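Local coordinates for Zn-dependent hydrolase, glyoxylase (Echinicola vietnamensis, PDB 6T5K), which is a class B metallo-beta-lactamase that probably hydrolyses the ring amide of beta-lactam antibiotics, carbapenems among them, with two zinc ions, at residues P37-H42 and D175-G180; L183-G188 and H233-L238; V93-A98 and P118-K123. All blocks are in the same frame, centred on the assembly; numbering follows the deposited sequence.

How the contacts relate
Contacts 1 and 3 both reach the larger, eight-stranded sheet of the metallo-beta-lactamase sandwich, their centres about 16 Å apart. Contact 1 sets strand 39-48 of that sheet against strand 177-181 of the smaller sheet, while contact 3 pairs neighbouring parallel strands 92-98 and 119-122. Contact 3 lies within the sequence that contact 1 spans. Contact 2 comes later: its loop 183-188 directly follows zinc ligand C182 and packs on the C-terminal helix 230-239. Its centre is about 18 Å from that of contact 1 and about 25 Å from that of contact 3, across the chain's centre. Zinc ligands H100, H102 and D104 lie between contact 3's strands, H223 between contact 2's segments.

Contact 1 (P37-H42 and D175-G180); sequences PHTYVH and DQVLFG
D175 grips H38 through both carboxylate oxygens. OD2 of D175 accepts the backbone N-H of H38 at 2.8 Å, using the lone pair on the side of OD1. The ring supplies the second bond: ND1 of H38 reaches OD1 of D175 at 3.2 Å, nearly straight at 172°, with the oxygen in the plane of the imidazole. Ring and carboxylate are turned 34° apart, and OD1 is met slightly out of the carboxylate plane. The pairing implies that ND1 carries a proton. P37 lies beside the acid, its CD 3.5 Å from D175 OD2. One step along, T39 and V177 meet tip to tip: OG1 of T39 stands between backbone N and carbonyl carbon (chi1 79°), 3.7 Å from CG2 of V177. S36 supports both halves: its hydroxyl hydrogen-bonds D175 OD2 and T39 OG1. The backbone of H38 is in turn held by I62 of strand 54-63. This is packing between the two sheets of the metallo-beta-lactamase sandwich, away from the zinc site: T39 opens strand 39-48, and V177 of strand 177-181 also rests on M59 of strand 54-63 and on L218 and I220 of strand 218-221.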
loop_
_atom_site.group_PDB
_atom_site.type_symbol
_atom_site.label_atom_id
_atom_site.label_comp_id
_atom_site.label_asym_id
_atom_site.label_seq_id
_atom_site.Cartn_x
_atom_site.Cartn_y
_atom_site.Cartn_z
ATOM N N PRO A 37 -15.418 6.746 0.036
ATOM C CA PRO A 37 -16.479 5.964 0.704
ATOM C C PRO A 37 -16.025 4.630 1.256
ATOM O O PRO A 37 -16.502 4.221 2.326
ATOM C CB PRO A 37 -17.559 5.827 -0.380
ATOM C CG PRO A 37 -17.409 7.090 -1.168
ATOM C CD PRO A 37 -15.901 7.343 -1.225
ATOM N N HIS A 38 -15.109 3.948 0.566
ATOM C CA HIS A 38 -14.679 2.625 0.969
ATOM C C HIS A 38 -13.186 2.493 1.218
ATOM O O HIS A 38 -12.725 1.377 1.455
ATOM C CB HIS A 38 -15.077 1.592 -0.092
ATOM C CG HIS A 38 -16.537 1.557 -0.358
ATOM N ND1 HIS A 38 -17.118 2.282 -1.376
ATOM C CD2 HIS A 38 -17.545 0.907 0.272
ATOM C CE1 HIS A 38 -18.424 2.087 -1.359
ATOM N NE2 HIS A 38 -18.712 1.271 -0.363
ATOM N N THR A 39 -12.399 3.558 1.125
ATOM C CA THR A 39 -10.968 3.408 1.320
ATOM C C THR A 39 -10.442 4.362 2.376
ATOM O O THR A 39 -11.000 5.439 2.632
ATOM C CB THR A 39 -10.108 3.516 0.025
ATOM O OG1 THR A 39 -9.914 4.884 -0.354
ATOM C CG2 THR A 39 -10.734 2.723 -1.096
ATOM N N TYR A 40 -9.377 3.901 3.014
ATOM C CA TYR A 40 -8.777 4.538 4.170
ATOM C C TYR A 40 -7.262 4.462 4.017
ATOM O O TYR A 40 -6.723 3.516 3.433
ATOM C CB TYR A 40 -9.133 3.767 5.450
ATOM C CG TYR A 40 -10.605 3.641 5.724
ATOM C CD1 TYR A 40 -11.429 2.869 4.900
ATOM C CD2 TYR A 40 -11.193 4.336 6.773
ATOM C CE1 TYR A 40 -12.786 2.781 5.132
ATOM C CE2 TYR A 40 -12.544 4.222 7.037
ATOM C CZ TYR A 40 -13.341 3.462 6.193
ATOM O OH TYR A 40 -14.690 3.351 6.428
ATOM N N VAL A 41 -6.569 5.463 4.537
ATOM C CA VAL A 41 -5.115 5.421 4.615
ATOM C C VAL A 41 -4.726 5.143 6.062
ATOM O O VAL A 41 -5.252 5.779 6.984
ATOM C CB VAL A 41 -4.486 6.731 4.112
ATOM C CG1 VAL A 41 -2.991 6.659 4.195
ATOM C CG2 VAL A 41 -4.956 7.047 2.697
ATOM N N HIS A 42 -3.864 4.154 6.279
ATOM C CA HIS A 42 -3.251 3.971 7.586
ATOM C C HIS A 42 -1.841 4.545 7.542
ATOM O O HIS A 42 -1.088 4.293 6.600
ATOM C CB HIS A 42 -3.322 2.534 8.090
ATOM C CG HIS A 42 -2.536 1.516 7.323
ATOM N ND1 HIS A 42 -1.200 1.272 7.576
ATOM C CD2 HIS A 42 -2.940 0.548 6.466
ATOM C CE1 HIS A 42 -0.814 0.221 6.883
ATOM N NE2 HIS A 42 -1.845 -0.211 6.175
ATOM N N ASP A 175 -14.258 3.296 -6.128
ATOM C CA ASP A 175 -13.989 4.676 -5.743
ATOM C C ASP A 175 -12.903 5.300 -6.621
ATOM O O ASP A 175 -12.473 6.434 -6.332
ATOM C CB ASP A 175 -13.534 4.754 -4.269
ATOM C CG ASP A 175 -14.607 4.362 -3.264
ATOM O OD1 ASP A 175 -15.761 4.048 -3.626
ATOM O OD2 ASP A 175 -14.251 4.353 -2.054
ATOM N N GLN A 176 -12.401 4.578 -7.618
ATOM C CA GLN A 176 -11.312 5.060 -8.487
ATOM C C GLN A 176 -10.106 5.510 -7.635
ATOM O O GLN A 176 -9.570 6.617 -7.756
ATOM C CB GLN A 176 -11.782 6.144 -9.478
ATOM C CG GLN A 176 -12.436 5.600 -10.703
ATOM C CD GLN A 176 -11.488 4.750 -11.632
ATOM O OE1 GLN A 176 -10.295 4.819 -11.575
ATOM N NE2 GLN A 176 -12.097 3.984 -12.524
ATOM N N VAL A 177 -9.649 4.548 -6.798
ATOM C CA VAL A 177 -8.545 4.764 -5.878
ATOM C C VAL A 177 -7.405 3.825 -6.224
ATOM O O VAL A 177 -7.604 2.622 -6.408
ATOM C CB VAL A 177 -8.990 4.501 -4.427
ATOM C CG1 VAL A 177 -7.797 4.634 -3.451
ATOM C CG2 VAL A 177 -10.084 5.444 -4.028
ATOM N N LEU A 178 -6.202 4.363 -6.213
ATOM C CA LEU A 178 -5.005 3.578 -6.412
ATOM C C LEU A 178 -4.137 3.700 -5.179
ATOM O O LEU A 178 -3.801 4.824 -4.772
ATOM C CB LEU A 178 -4.188 4.120 -7.600
ATOM C CG LEU A 178 -2.959 3.276 -7.963
ATOM C CD1 LEU A 178 -3.345 2.188 -8.940
ATOM C CD2 LEU A 178 -1.829 4.113 -8.539
ATOM N N PHE A 179 -3.731 2.551 -4.628
ATOM C CA PHE A 179 -2.636 2.509 -3.668
ATOM C C PHE A 179 -1.359 2.261 -4.472
ATOM O O PHE A 179 -1.122 1.144 -4.962
ATOM C CB PHE A 179 -2.806 1.455 -2.581
ATOM C CG PHE A 179 -1.678 1.481 -1.605
ATOM C CD1 PHE A 179 -1.515 2.558 -0.757
ATOM C CD2 PHE A 179 -0.749 0.457 -1.571
ATOM C CE1 PHE A 179 -0.441 2.612 0.112
ATOM C CE2 PHE A 179 0.329 0.504 -0.720
ATOM C CZ PHE A 179 0.475 1.574 0.148
ATOM N N GLY A 180 -0.547 3.314 -4.632
ATOM C CA GLY A 180 0.672 3.212 -5.414
ATOM C C GLY A 180 1.839 2.632 -4.656
ATOM O O GLY A 180 2.787 2.157 -5.276
#

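Contact 2 (L183-G188 and H233-L238)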
loop_
_atom_site.group_PDB
_atom_site.type_symbol
_atom_site.label_atom_id
_atom_site.label_comp_id
_atom_site.label_asym_id
_atom_site.label_seq_id
_atom_site.Cartn_x
_atom_site.Cartn_y
_atom_site.Cartn_z
ATOM N N LEU A 183 6.284 2.916 -5.077
ATOM C CA LEU A 183 6.494 3.204 -6.491
ATOM C C LEU A 183 5.974 4.573 -6.868
ATOM O O LEU A 183 6.442 5.145 -7.860
ATOM C CB LEU A 183 5.734 2.148 -7.300
ATOM C CG LEU A 183 5.715 2.153 -8.817
ATOM C CD1 LEU A 183 7.084 1.945 -9.362
ATOM C CD2 LEU A 183 4.727 1.072 -9.246
ATOM N N ILE A 184 4.992 5.097 -6.131
ATOM C CA ILE A 184 4.415 6.402 -6.414
ATOM C C ILE A 184 4.830 7.380 -5.328
ATOM O O ILE A 184 4.703 7.077 -4.135
ATOM C CB ILE A 184 2.887 6.345 -6.552
ATOM C CG1 ILE A 184 2.481 5.342 -7.654
ATOM C CG2 ILE A 184 2.321 7.763 -6.781
ATOM C CD1 ILE A 184 3.125 5.608 -8.999
ATOM N N LYS A 185 5.342 8.541 -5.752
ATOM C CA LYS A 185 5.747 9.618 -4.861
ATOM C C LYS A 185 4.636 10.634 -4.652
ATOM O O LYS A 185 3.813 10.880 -5.535
ATOM C CB LYS A 185 6.968 10.356 -5.403
ATOM C CG LYS A 185 8.146 9.450 -5.624
ATOM C CD LYS A 185 8.546 8.738 -4.350
ATOM C CE LYS A 185 9.903 8.020 -4.524
ATOM N NZ LYS A 185 10.335 7.342 -3.312
ATOM N N ALA A 186 4.601 11.204 -3.447
ATOM C CA ALA A 186 3.759 12.364 -3.198
ATOM C C ALA A 186 4.179 13.514 -4.101
ATOM O O ALA A 186 5.342 13.623 -4.498
ATOM C CB ALA A 186 3.872 12.792 -1.735
ATOM N N ASN A 187 3.222 14.396 -4.397
ATOM C CA ASN A 187 3.504 15.548 -5.238
ATOM C C ASN A 187 4.623 16.385 -4.612
ATOM O O ASN A 187 4.566 16.750 -3.434
ATOM C CB ASN A 187 2.242 16.396 -5.430
ATOM C CG ASN A 187 2.344 17.339 -6.616
ATOM O OD1 ASN A 187 3.096 17.097 -7.567
ATOM N ND2 ASN A 187 1.577 18.412 -6.568
ATOM N N GLY A 188 5.656 16.675 -5.400
ATOM C CA GLY A 188 6.773 17.463 -4.941
ATOM C C GLY A 188 7.786 16.711 -4.097
ATOM O O GLY A 188 8.777 17.323 -3.668
ATOM N N HIS A 233 1.712 11.528 -12.665
ATOM C CA HIS A 233 2.463 12.357 -13.599
ATOM C C HIS A 233 3.706 12.930 -12.952
ATOM O O HIS A 233 4.773 12.965 -13.579
ATOM C CB HIS A 233 1.549 13.442 -14.129
ATOM C CG HIS A 233 0.353 12.906 -14.836
ATOM N ND1 HIS A 233 -0.880 13.519 -14.792
ATOM C CD2 HIS A 233 0.193 11.785 -15.578
ATOM C CE1 HIS A 233 -1.738 12.815 -15.515
ATOM N NE2 HIS A 233 -1.113 11.748 -15.984
ATOM N N TYR A 234 3.582 13.390 -11.709
ATOM C CA TYR A 234 4.733 13.876 -10.969
ATOM C C TYR A 234 5.812 12.806 -10.856
ATOM O O TYR A 234 6.997 13.079 -11.072
ATOM C CB TYR A 234 4.309 14.315 -9.567
ATOM C CG TYR A 234 5.524 14.747 -8.794
ATOM C CD1 TYR A 234 6.129 15.963 -9.062
ATOM C CD2 TYR A 234 6.094 13.923 -7.834
ATOM C CE1 TYR A 234 7.280 16.338 -8.393
ATOM C CE2 TYR A 234 7.253 14.271 -7.185
ATOM C CZ TYR A 234 7.843 15.475 -7.461
ATOM O OH TYR A 234 8.994 15.840 -6.792
ATOM N N THR A 235 5.409 11.579 -10.527
ATOM C CA THR A 235 6.380 10.515 -10.319
ATOM C C THR A 235 7.064 10.144 -11.619
ATOM O O THR A 235 8.282 9.957 -11.653
ATOM C CB THR A 235 5.703 9.285 -9.725
ATOM O OG1 THR A 235 5.156 9.638 -8.450
ATOM C CG2 THR A 235 6.685 8.178 -9.530
ATOM N N GLU A 236 6.286 9.995 -12.696
ATOM C CA GLU A 236 6.917 9.701 -13.975
ATOM C C GLU A 236 7.929 10.790 -14.343
ATOM O O GLU A 236 9.055 10.494 -14.775
ATOM C CB GLU A 236 5.867 9.506 -15.053
ATOM C CG GLU A 236 6.511 9.041 -16.329
ATOM C CD GLU A 236 5.568 8.926 -17.516
ATOM O OE1 GLU A 236 4.347 8.964 -17.314
ATOM O OE2 GLU A 236 6.080 8.805 -18.666
ATOM N N THR A 237 7.542 12.058 -14.172
ATOM C CA THR A 237 8.428 13.163 -14.533
ATOM C C THR A 237 9.697 13.160 -13.692
ATOM O O THR A 237 10.799 13.454 -14.185
ATOM C CB THR A 237 7.690 14.483 -14.332
ATOM O OG1 THR A 237 6.500 14.474 -15.131
ATOM C CG2 THR A 237 8.584 15.682 -14.721
ATOM N N LEU A 238 9.553 12.858 -12.408
ATOM C CA LEU A 238 10.690 12.856 -11.502
ATOM C C LEU A 238 11.759 11.874 -11.939
ATOM O O LEU A 238 12.954 12.139 -11.754
ATOM C CB LEU A 238 10.191 12.497 -10.104
ATOM C CG LEU A 238 11.192 12.461 -8.951
ATOM C CD1 LEU A 238 11.774 13.842 -8.704
ATOM C CD2 LEU A 238 10.479 11.901 -7.719
#
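The ring of Y234 carries the N187-G188 peptide on one face: G188 N stands 3.2 Å above the ring plane, over its centre, with N187 C higher over the same centre. The carboxamide of N187 approaches nearly upright, its plane 82° from that of the ring and OD1 of N187 3.6 Å from CD1 of Y234. At the ring's edge, close to its plane, lies CB of K185, while A186 O comes in at a slant to within 3.4 Å of CE2 of Y234. In the sandwich fold of class B metallo-beta-lactamases this joins the loop after zinc ligand C182 to the C-terminal helix 230-239. CB of Y234 points toward the loop, and CG stands anti to the backbone N (chi1 177°); the hydroxyl passes G188 and hydrogen-bonds A189 O. The positive phi of G188, a value that favours glycine, turns the chain there.

One helix residue on, T235 makes the polar link. Its OG1 accepts K185 N-H at 2.9 Å with an angle of 154° and also hydrogen-bonds L231 O one turn back, so the hydroxyl both receives and gives. The methyl of the same residue, T235 CG2, sits 3.5 Å from L183 O, a carbonyl whose hydrogen bond comes from W202 NE1 of helix 201-212. I184 CG2 lies in van der Waals contact with OG1 of T235. CB and CG of K185 lie against T235 and L238 before the chain bends at chi2 and NZ bonds K191 O; the K185 side chain is about 7 Å from a bound zinc ion, so this packing lies near the metal site. Farther along the helix, CD2 of L238 lies 4.0 Å from CG of K185, the two side chains crossing at about a right angle.

Contact 3 (V93-A98 and P118-K123)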
loop_
_atom_site.group_PDB
_atom_site.type_symbol
_atom_site.label_atom_id
_atom_site.label_comp_id
_atom_site.label_asym_id
_atom_site.label_seq_id
_atom_site.Cartn_x
_atom_site.Cartn_y
_atom_site.Cartn_z
ATOM N N VAL A 93 -11.523 -9.322 8.353
ATOM C CA VAL A 93 -10.322 -8.962 7.607
ATOM C C VAL A 93 -9.980 -10.149 6.718
ATOM O O VAL A 93 -9.589 -11.216 7.186
ATOM C CB VAL A 93 -9.160 -8.565 8.522
ATOM C CG1 VAL A 93 -8.016 -8.097 7.673
ATOM C CG2 VAL A 93 -9.633 -7.496 9.496
ATOM N N ASN A 94 -10.155 -9.963 5.421
ATOM C CA ASN A 94 -10.034 -11.068 4.483
ATOM C C ASN A 94 -8.607 -11.348 4.059
ATOM O O ASN A 94 -8.285 -12.494 3.741
ATOM C CB ASN A 94 -10.798 -10.747 3.199
ATOM C CG ASN A 94 -12.293 -10.723 3.389
ATOM O OD1 ASN A 94 -12.811 -11.219 4.382
ATOM N ND2 ASN A 94 -13.000 -10.157 2.430
ATOM N N ALA A 95 -7.758 -10.332 4.001
ATOM C CA ALA A 95 -6.431 -10.525 3.439
ATOM C C ALA A 95 -5.599 -9.302 3.743
ATOM O O ALA A 95 -6.130 -8.208 3.981
ATOM C CB ALA A 95 -6.489 -10.739 1.920
ATOM N N VAL A 96 -4.283 -9.508 3.718
ATOM C CA VAL A 96 -3.307 -8.436 3.689
ATOM C C VAL A 96 -2.417 -8.634 2.470
ATOM O O VAL A 96 -2.102 -9.771 2.099
ATOM C CB VAL A 96 -2.483 -8.354 4.989
ATOM C CG1 VAL A 96 -1.725 -9.651 5.264
ATOM C CG2 VAL A 96 -1.533 -7.166 4.929
ATOM N N VAL A 97 -2.028 -7.528 1.841
ATOM C CA VAL A 97 -1.162 -7.530 0.674
ATOM C C VAL A 97 0.101 -6.750 1.012
ATOM O O VAL A 97 0.021 -5.602 1.442
ATOM C CB VAL A 97 -1.853 -6.874 -0.537
ATOM C CG1 VAL A 97 -0.942 -6.856 -1.743
ATOM C CG2 VAL A 97 -3.156 -7.590 -0.864
ATOM N N ALA A 98 1.266 -7.349 0.767
ATOM C CA ALA A 98 2.545 -6.651 0.910
ATOM C C ALA A 98 2.937 -6.159 -0.476
ATOM O O ALA A 98 3.136 -6.972 -1.385
ATOM C CB ALA A 98 3.633 -7.584 1.425
ATOM N N PRO A 118 -4.868 -14.451 5.572
ATOM C CA PRO A 118 -3.846 -14.787 4.585
ATOM C C PRO A 118 -3.164 -13.548 4.046
ATOM O O PRO A 118 -3.778 -12.487 3.910
ATOM C CB PRO A 118 -4.651 -15.457 3.468
ATOM C CG PRO A 118 -6.027 -14.864 3.591
ATOM C CD PRO A 118 -6.230 -14.700 5.077
ATOM N N SER A 119 -1.889 -13.705 3.713
ATOM C CA SER A 119 -1.094 -12.638 3.137
ATOM C C SER A 119 -0.702 -12.983 1.708
ATOM O O SER A 119 -0.387 -14.141 1.392
ATOM C CB SER A 119 0.150 -12.358 3.969
ATOM O OG SER A 119 1.000 -13.488 4.069
ATOM N N TYR A 120 -0.732 -11.965 0.860
ATOM C CA TYR A 120 -0.447 -12.112 -0.551
ATOM C C TYR A 120 0.589 -11.089 -0.989
ATOM O O TYR A 120 0.693 -10.008 -0.421
ATOM C CB TYR A 120 -1.699 -11.808 -1.381
ATOM C CG TYR A 120 -2.842 -12.757 -1.166
ATOM C CD1 TYR A 120 -3.678 -12.626 -0.074
ATOM C CD2 TYR A 120 -3.078 -13.810 -2.052
ATOM C CE1 TYR A 120 -4.737 -13.499 0.124
ATOM C CE2 TYR A 120 -4.143 -14.681 -1.865
ATOM C CZ TYR A 120 -4.961 -14.526 -0.765
ATOM O OH TYR A 120 -6.016 -15.386 -0.576
ATOM N N ALA A 121 1.322 -11.424 -2.045
ATOM C CA ALA A 121 2.294 -10.496 -2.606
ATOM C C ALA A 121 2.706 -11.010 -3.973
ATOM O O ALA A 121 2.408 -12.143 -4.354
ATOM C CB ALA A 121 3.513 -10.361 -1.694
ATOM N N PHE A 122 3.366 -10.146 -4.732
ATOM C CA PHE A 122 3.963 -10.597 -5.980
ATOM C C PHE A 122 4.861 -11.799 -5.725
ATOM O O PHE A 122 5.561 -11.866 -4.713
ATOM C CB PHE A 122 4.806 -9.463 -6.544
ATOM C CG PHE A 122 5.301 -9.696 -7.949
ATOM C CD1 PHE A 122 4.419 -10.015 -8.990
ATOM C CD2 PHE A 122 6.620 -9.544 -8.237
ATOM C CE1 PHE A 122 4.886 -10.199 -10.286
ATOM C CE2 PHE A 122 7.090 -9.676 -9.542
ATOM C CZ PHE A 122 6.225 -10.042 -10.565
ATOM N N LYS A 123 4.881 -12.729 -6.673
ATOM C CA LYS A 123 5.658 -13.950 -6.493
ATOM C C LYS A 123 7.092 -13.657 -6.067
ATOM O O LYS A 123 7.642 -14.340 -5.196
ATOM C CB LYS A 123 5.620 -14.782 -7.781
ATOM C CG LYS A 123 6.103 -14.059 -9.026
ATOM C CD LYS A 123 5.890 -14.886 -10.300
ATOM C CE LYS A 123 6.239 -14.071 -11.523
ATOM N NZ LYS A 123 6.061 -14.804 -12.818
HETATM O O HOH W 1 4.264 -7.620 -3.800
#
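Y120 and A95 meet across the two strands, CE1 of the phenol ring 3.7 Å from CB of A95. The approach is oblique, and V96 O lies in the ring plane at the edge of Y120. CG of Y120 stands beside the backbone N (chi1 -64°), and the ring's CD1 and CE1 lie against CB of A95. Y120 shares its side of the sheet with V97, whose CG2 is near Y120 CB; both pack onto L147 of strand 144-149 in the other sheet, and Y120 also onto L145. V96, A98, S119 and A121 turn to the other side. There CG1 of V96, in the crowded position between its N and carbonyl carbon (chi1 59°), presses on CB of S119 at 3.5 Å. OG of S119 bonds H113 NE2 and Q138 N, while L109 and F112 of helix 109-114 cover V96.

The strands run parallel, twisted 31° against each other, and form a beta-alpha-beta crossover: the chain leaves strand 92-98, passes through H100, H102 and D104, the HxHxD zinc-binding motif of the superfamily, then helix 109-114, and returns as strand 119-122. Three backbone hydrogen bonds join the two strands: V96 N to P118 O at 3.0 Å, Y120 N to V96 O at 2.9 Å, and A98 N to Y120 O at 3.0 Å. CA-H...O contacts from A95, S119 and V97 reach the same three oxygens. At the start P118 lays CG 3.3 Å from N94 O. At the far end CB of A98 is 4.2 Å from CB of A121, and one water bridges the two strands, donating to A98 O and accepting from F122 N at 2.8 Å. F122 is the N-cap residue of helix 123-131, and its ring stacks with Y158.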